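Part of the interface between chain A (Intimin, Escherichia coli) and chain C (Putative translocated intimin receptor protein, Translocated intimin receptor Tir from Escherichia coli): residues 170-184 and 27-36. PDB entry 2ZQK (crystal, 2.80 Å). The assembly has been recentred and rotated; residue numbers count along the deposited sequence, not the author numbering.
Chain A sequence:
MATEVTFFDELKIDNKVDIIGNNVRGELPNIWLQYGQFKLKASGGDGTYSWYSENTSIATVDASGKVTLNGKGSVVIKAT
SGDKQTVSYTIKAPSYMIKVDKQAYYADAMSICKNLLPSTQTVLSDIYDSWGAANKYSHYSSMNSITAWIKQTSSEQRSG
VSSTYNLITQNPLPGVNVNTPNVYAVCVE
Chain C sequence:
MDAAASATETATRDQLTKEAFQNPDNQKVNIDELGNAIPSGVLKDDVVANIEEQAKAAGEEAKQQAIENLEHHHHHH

Chain A 170-184: QNPLPGVNVNTPNVY
Chain C, residues 27-36: QKVNIDELGN

The contact between intimin residues 170-184 and Tir residues 27-36 buries 669 Å², summed over both sides, and is built around one backbone bridge. Chain C runs as a strand from Q27(C) to I31(C). Chain A approaches as a weakly bonded strand from about Q170(A) to P174(A), turns a corner at G175(A), and meets V29(C) with a short strand that includes V176(A) and N177(A). The CA atoms of V176(A) and V29(C) lie 4.8 Å apart in a parallel bridging pattern, G175(A) and N177(A) both bonding to V29(C). The backbone groups of V29(C) are thus satisfied in both senses: its N donates to G175(A) O at 3.0 Å (146° at the hydrogen), and its O accepts from N177(A) N at 2.8 Å (160°). Between these two bonds, V176(A) CA lies 3.5 Å from V29(C) O in a CA-H...O contact. The corner places G175(A) at phi/psi 57/27, a positive phi that favours glycine, whereas V176(A) (-85/127) and V29(C) (-123/145) are extended.

Beyond the bridge, N177(A) to T180(A) form a type I turn, with V178(A) at -61/-31 and N179(A) at -96/37. N177(A), chi1 t, braces this turn internally: its OD1 accepts from N179(A) N at 2.6 Å, while the closing bond from T180(A) N to N177(A) O is weak at 3.3 Å. The other end of the same amide faces the partner, where N177(A) ND2 gives a weak hydrogen bond to N30(C) OD1 at 3.3 Å (120°). N30(C) adopts chi1 m, which brings the end of its side chain nearer to chain A. K28(C), m with its remaining chi angles t, stretches alongside the turn; its CD lies 3.9 Å from N177(A) CA, and its NZ is hydrogen-bonded elsewhere in the structure.

The turn delivers T180(A), whose CB points toward Tir. With chi1 t, its hydroxyl serves two partners: T180(A) OG1 accepts from I31(C) N at 2.8 Å (142°) and donates to P181(A) O at 3.0 Å. A threonine side chain thus caters for the I31(C) amide where the backbone pairing has ended.

I31(C) is the apolar centre, with 97 Å² covered, the largest share of any residue here. Its CB points toward chain A, and in the m, m rotamer I31(C) CD1 lies 3.7 Å from L173(A) CD1 (m, t). V176(A) CG1 lies 4.2 Å from I31(C) CG1, and V183(A) CG2 4.3 Å from I31(C) CB, so L173(A), V176(A) and V183(A) form an aliphatic surface against which the isoleucine packs. N182(A), at 66/27 with chi1 m, points toward Tir and packs over the chain beyond the strand, its CB 3.6 Å from D32(C) O.

That chain folds back as a loop. D32(C), chi1 p, points away from intimin and organises it: OD2 accepts from N36(C) N at 3.1 Å, D32(C) N donates to N36(C) O at 2.9 Å, and D32(C) O accepts from G35(C) N at 3.0 Å. G35(C), at 74/18, again has a glycine-favouring positive phi. G35(C) O lies 2.9 Å from N171(A) ND2 (chi1 t), and N171(A) OD1 is satisfied elsewhere in the structure.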

# COMPACT_ATOMS: atom_id res chain seq x y z
N GLN A 170 1.19 -10.00 1.33
CA GLN A 170 -0.27 -9.90 1.13
C GLN A 170 -0.77 -8.74 1.97
O GLN A 170 -0.79 -7.60 1.52
CB GLN A 170 -0.96 -11.20 1.55
CG GLN A 170 -0.77 -12.37 0.59
CD GLN A 170 -1.42 -13.66 1.10
OE1 GLN A 170 -0.81 -14.42 1.86
NE2 GLN A 170 -2.66 -13.88 0.70
N ASN A 171 -1.18 -9.05 3.20
CA ASN A 171 -1.66 -8.04 4.13
C ASN A 171 -2.39 -6.84 3.50
O ASN A 171 -1.87 -5.73 3.47
CB ASN A 171 -0.46 -7.57 4.97
CG ASN A 171 -0.79 -6.39 5.87
OD1 ASN A 171 -1.84 -6.35 6.51
ND2 ASN A 171 0.13 -5.43 5.94
N PRO A 172 -3.59 -7.05 2.96
CA PRO A 172 -4.27 -5.90 2.37
C PRO A 172 -4.66 -4.89 3.44
O PRO A 172 -5.09 -5.26 4.53
CB PRO A 172 -5.50 -6.52 1.73
CG PRO A 172 -5.78 -7.67 2.60
CD PRO A 172 -4.40 -8.26 2.76
N LEU A 173 -4.53 -3.61 3.11
CA LEU A 173 -4.88 -2.54 4.02
C LEU A 173 -5.69 -1.46 3.33
O LEU A 173 -5.31 -0.96 2.27
CB LEU A 173 -3.63 -1.92 4.61
CG LEU A 173 -2.90 -2.84 5.58
CD1 LEU A 173 -1.60 -2.22 6.03
CD2 LEU A 173 -3.81 -3.08 6.77
N PRO A 174 -6.84 -1.12 3.90
CA PRO A 174 -7.71 -0.08 3.36
C PRO A 174 -7.36 1.22 4.10
O PRO A 174 -6.45 1.22 4.93
CB PRO A 174 -9.09 -0.58 3.74
CG PRO A 174 -8.81 -1.14 5.12
CD PRO A 174 -7.55 -1.96 4.87
N GLY A 175 -8.06 2.31 3.81
CA GLY A 175 -7.81 3.59 4.47
C GLY A 175 -6.41 4.17 4.38
O GLY A 175 -6.00 4.95 5.26
N VAL A 176 -5.66 3.83 3.34
CA VAL A 176 -4.30 4.34 3.23
C VAL A 176 -4.15 5.71 2.61
O VAL A 176 -4.63 5.98 1.51
CB VAL A 176 -3.38 3.34 2.46
CG1 VAL A 176 -1.96 3.88 2.41
CG2 VAL A 176 -3.39 1.97 3.14
N ASN A 177 -3.46 6.58 3.35
CA ASN A 177 -3.17 7.96 2.96
C ASN A 177 -2.59 7.89 1.56
O ASN A 177 -1.68 7.12 1.31
CB ASN A 177 -2.11 8.54 3.90
CG ASN A 177 -1.76 10.00 3.61
OD1 ASN A 177 -1.98 10.50 2.51
ND2 ASN A 177 -1.19 10.68 4.61
N VAL A 178 -3.13 8.68 0.65
CA VAL A 178 -2.63 8.71 -0.72
C VAL A 178 -1.18 9.16 -0.73
O VAL A 178 -0.41 8.74 -1.57
CB VAL A 178 -3.45 9.68 -1.57
CG1 VAL A 178 -4.77 9.04 -1.96
CG2 VAL A 178 -3.70 10.94 -0.80
N ASN A 179 -0.80 10.00 0.23
CA ASN A 179 0.56 10.51 0.33
C ASN A 179 1.49 9.79 1.27
O ASN A 179 2.32 10.43 1.93
CB ASN A 179 0.55 11.97 0.77
CG ASN A 179 0.04 12.88 -0.28
OD1 ASN A 179 0.28 12.67 -1.47
ND2 ASN A 179 -0.65 13.92 0.15
N THR A 180 1.38 8.48 1.35
CA THR A 180 2.28 7.79 2.24
C THR A 180 3.47 7.31 1.44
O THR A 180 3.36 7.03 0.25
CB THR A 180 1.64 6.55 2.91
OG1 THR A 180 2.58 5.97 3.82
CG2 THR A 180 1.29 5.51 1.86
N PRO A 181 4.64 7.25 2.08
CA PRO A 181 5.81 6.77 1.36
C PRO A 181 5.70 5.27 1.47
O PRO A 181 4.73 4.77 2.04
CB PRO A 181 6.94 7.33 2.20
CG PRO A 181 6.39 7.24 3.58
CD PRO A 181 5.01 7.80 3.40
N ASN A 182 6.66 4.54 0.93
CA ASN A 182 6.64 3.08 1.03
C ASN A 182 5.54 2.33 0.32
O ASN A 182 5.18 1.23 0.74
CB ASN A 182 6.66 2.64 2.51
CG ASN A 182 7.93 3.06 3.21
OD1 ASN A 182 7.93 3.94 4.08
ND2 ASN A 182 9.05 2.44 2.82
N VAL A 183 4.99 2.90 -0.75
CA VAL A 183 3.96 2.19 -1.51
C VAL A 183 4.42 2.25 -2.95
O VAL A 183 4.66 3.33 -3.47
CB VAL A 183 2.58 2.84 -1.36
CG1 VAL A 183 1.52 1.91 -1.87
CG2 VAL A 183 2.30 3.13 0.09
N TYR A 184 4.58 1.08 -3.57
CA TYR A 184 5.05 0.99 -4.95
C TYR A 184 3.98 1.18 -6.00
O TYR A 184 2.83 0.77 -5.82
CB TYR A 184 5.72 -0.36 -5.20
CG TYR A 184 7.04 -0.54 -4.50
CD1 TYR A 184 7.10 -0.82 -3.14
CD2 TYR A 184 8.24 -0.43 -5.19
CE1 TYR A 184 8.31 -0.98 -2.49
CE2 TYR A 184 9.46 -0.59 -4.55
CZ TYR A 184 9.49 -0.87 -3.19
OH TYR A 184 10.68 -1.02 -2.54
N GLN C 27 -9.44 8.52 10.64
CA GLN C 27 -8.03 8.78 10.38
C GLN C 27 -7.38 7.95 9.27
O GLN C 27 -7.62 6.74 9.15
CB GLN C 27 -7.24 8.61 11.67
CG GLN C 27 -5.95 9.40 11.69
CD GLN C 27 -5.13 9.10 12.93
OE1 GLN C 27 -5.68 8.89 14.02
NE2 GLN C 27 -3.81 9.08 12.77
N LYS C 28 -6.54 8.61 8.48
CA LYS C 28 -5.81 7.98 7.39
C LYS C 28 -4.64 7.23 7.99
O LYS C 28 -4.19 7.53 9.08
CB LYS C 28 -5.26 9.03 6.42
CG LYS C 28 -6.32 9.81 5.65
CD LYS C 28 -5.64 10.59 4.54
CE LYS C 28 -6.58 11.54 3.84
NZ LYS C 28 -5.91 12.15 2.68
N VAL C 29 -4.12 6.25 7.25
CA VAL C 29 -3.00 5.46 7.72
C VAL C 29 -1.80 5.51 6.74
O VAL C 29 -1.98 5.58 5.52
CB VAL C 29 -3.45 3.99 7.92
CG1 VAL C 29 -2.32 3.04 7.64
CG2 VAL C 29 -3.97 3.81 9.34
N ASN C 30 -0.59 5.49 7.28
CA ASN C 30 0.60 5.50 6.44
C ASN C 30 1.14 4.07 6.38
O ASN C 30 0.52 3.16 6.90
CB ASN C 30 1.67 6.44 7.00
CG ASN C 30 1.41 7.90 6.65
OD1 ASN C 30 0.68 8.21 5.70
ND2 ASN C 30 2.03 8.82 7.40
N ILE C 31 2.29 3.89 5.73
CA ILE C 31 2.89 2.57 5.61
C ILE C 31 4.40 2.63 5.79
O ILE C 31 5.09 3.36 5.08
CB ILE C 31 2.56 1.96 4.27
CG1 ILE C 31 1.06 1.64 4.20
CG2 ILE C 31 3.45 0.73 4.03
CD1 ILE C 31 0.57 0.68 5.26
N ASP C 32 4.90 1.85 6.76
CA ASP C 32 6.32 1.80 7.07
C ASP C 32 7.05 0.93 6.07
O ASP C 32 6.42 0.28 5.23
CB ASP C 32 6.55 1.28 8.49
CG ASP C 32 6.21 -0.19 8.63
OD1 ASP C 32 5.89 -0.61 9.76
OD2 ASP C 32 6.28 -0.93 7.62
N GLU C 33 8.37 0.89 6.18
CA GLU C 33 9.15 0.12 5.22
C GLU C 33 8.93 -1.38 5.25
O GLU C 33 9.68 -2.13 4.62
CB GLU C 33 10.64 0.46 5.37
CG GLU C 33 11.09 0.79 6.76
CD GLU C 33 10.67 2.17 7.24
OE1 GLU C 33 11.37 3.17 6.93
OE2 GLU C 33 9.63 2.25 7.94
N LEU C 34 7.87 -1.81 5.94
CA LEU C 34 7.56 -3.23 6.05
C LEU C 34 6.14 -3.54 5.60
O LEU C 34 5.64 -4.64 5.82
CB LEU C 34 7.73 -3.72 7.50
CG LEU C 34 9.08 -3.65 8.22
CD1 LEU C 34 8.87 -4.20 9.62
CD2 LEU C 34 10.15 -4.46 7.50
N GLY C 35 5.50 -2.57 4.96
CA GLY C 35 4.14 -2.79 4.50
C GLY C 35 3.16 -2.76 5.65
O GLY C 35 2.03 -3.24 5.52
N ASN C 36 3.59 -2.20 6.78
CA ASN C 36 2.75 -2.11 7.96
C ASN C 36 2.14 -0.74 8.17
O ASN C 36 2.76 0.28 7.88
CB ASN C 36 3.54 -2.49 9.22
CG ASN C 36 3.64 -3.98 9.42
OD1 ASN C 36 4.68 -4.48 9.84
ND2 ASN C 36 2.56 -4.70 9.11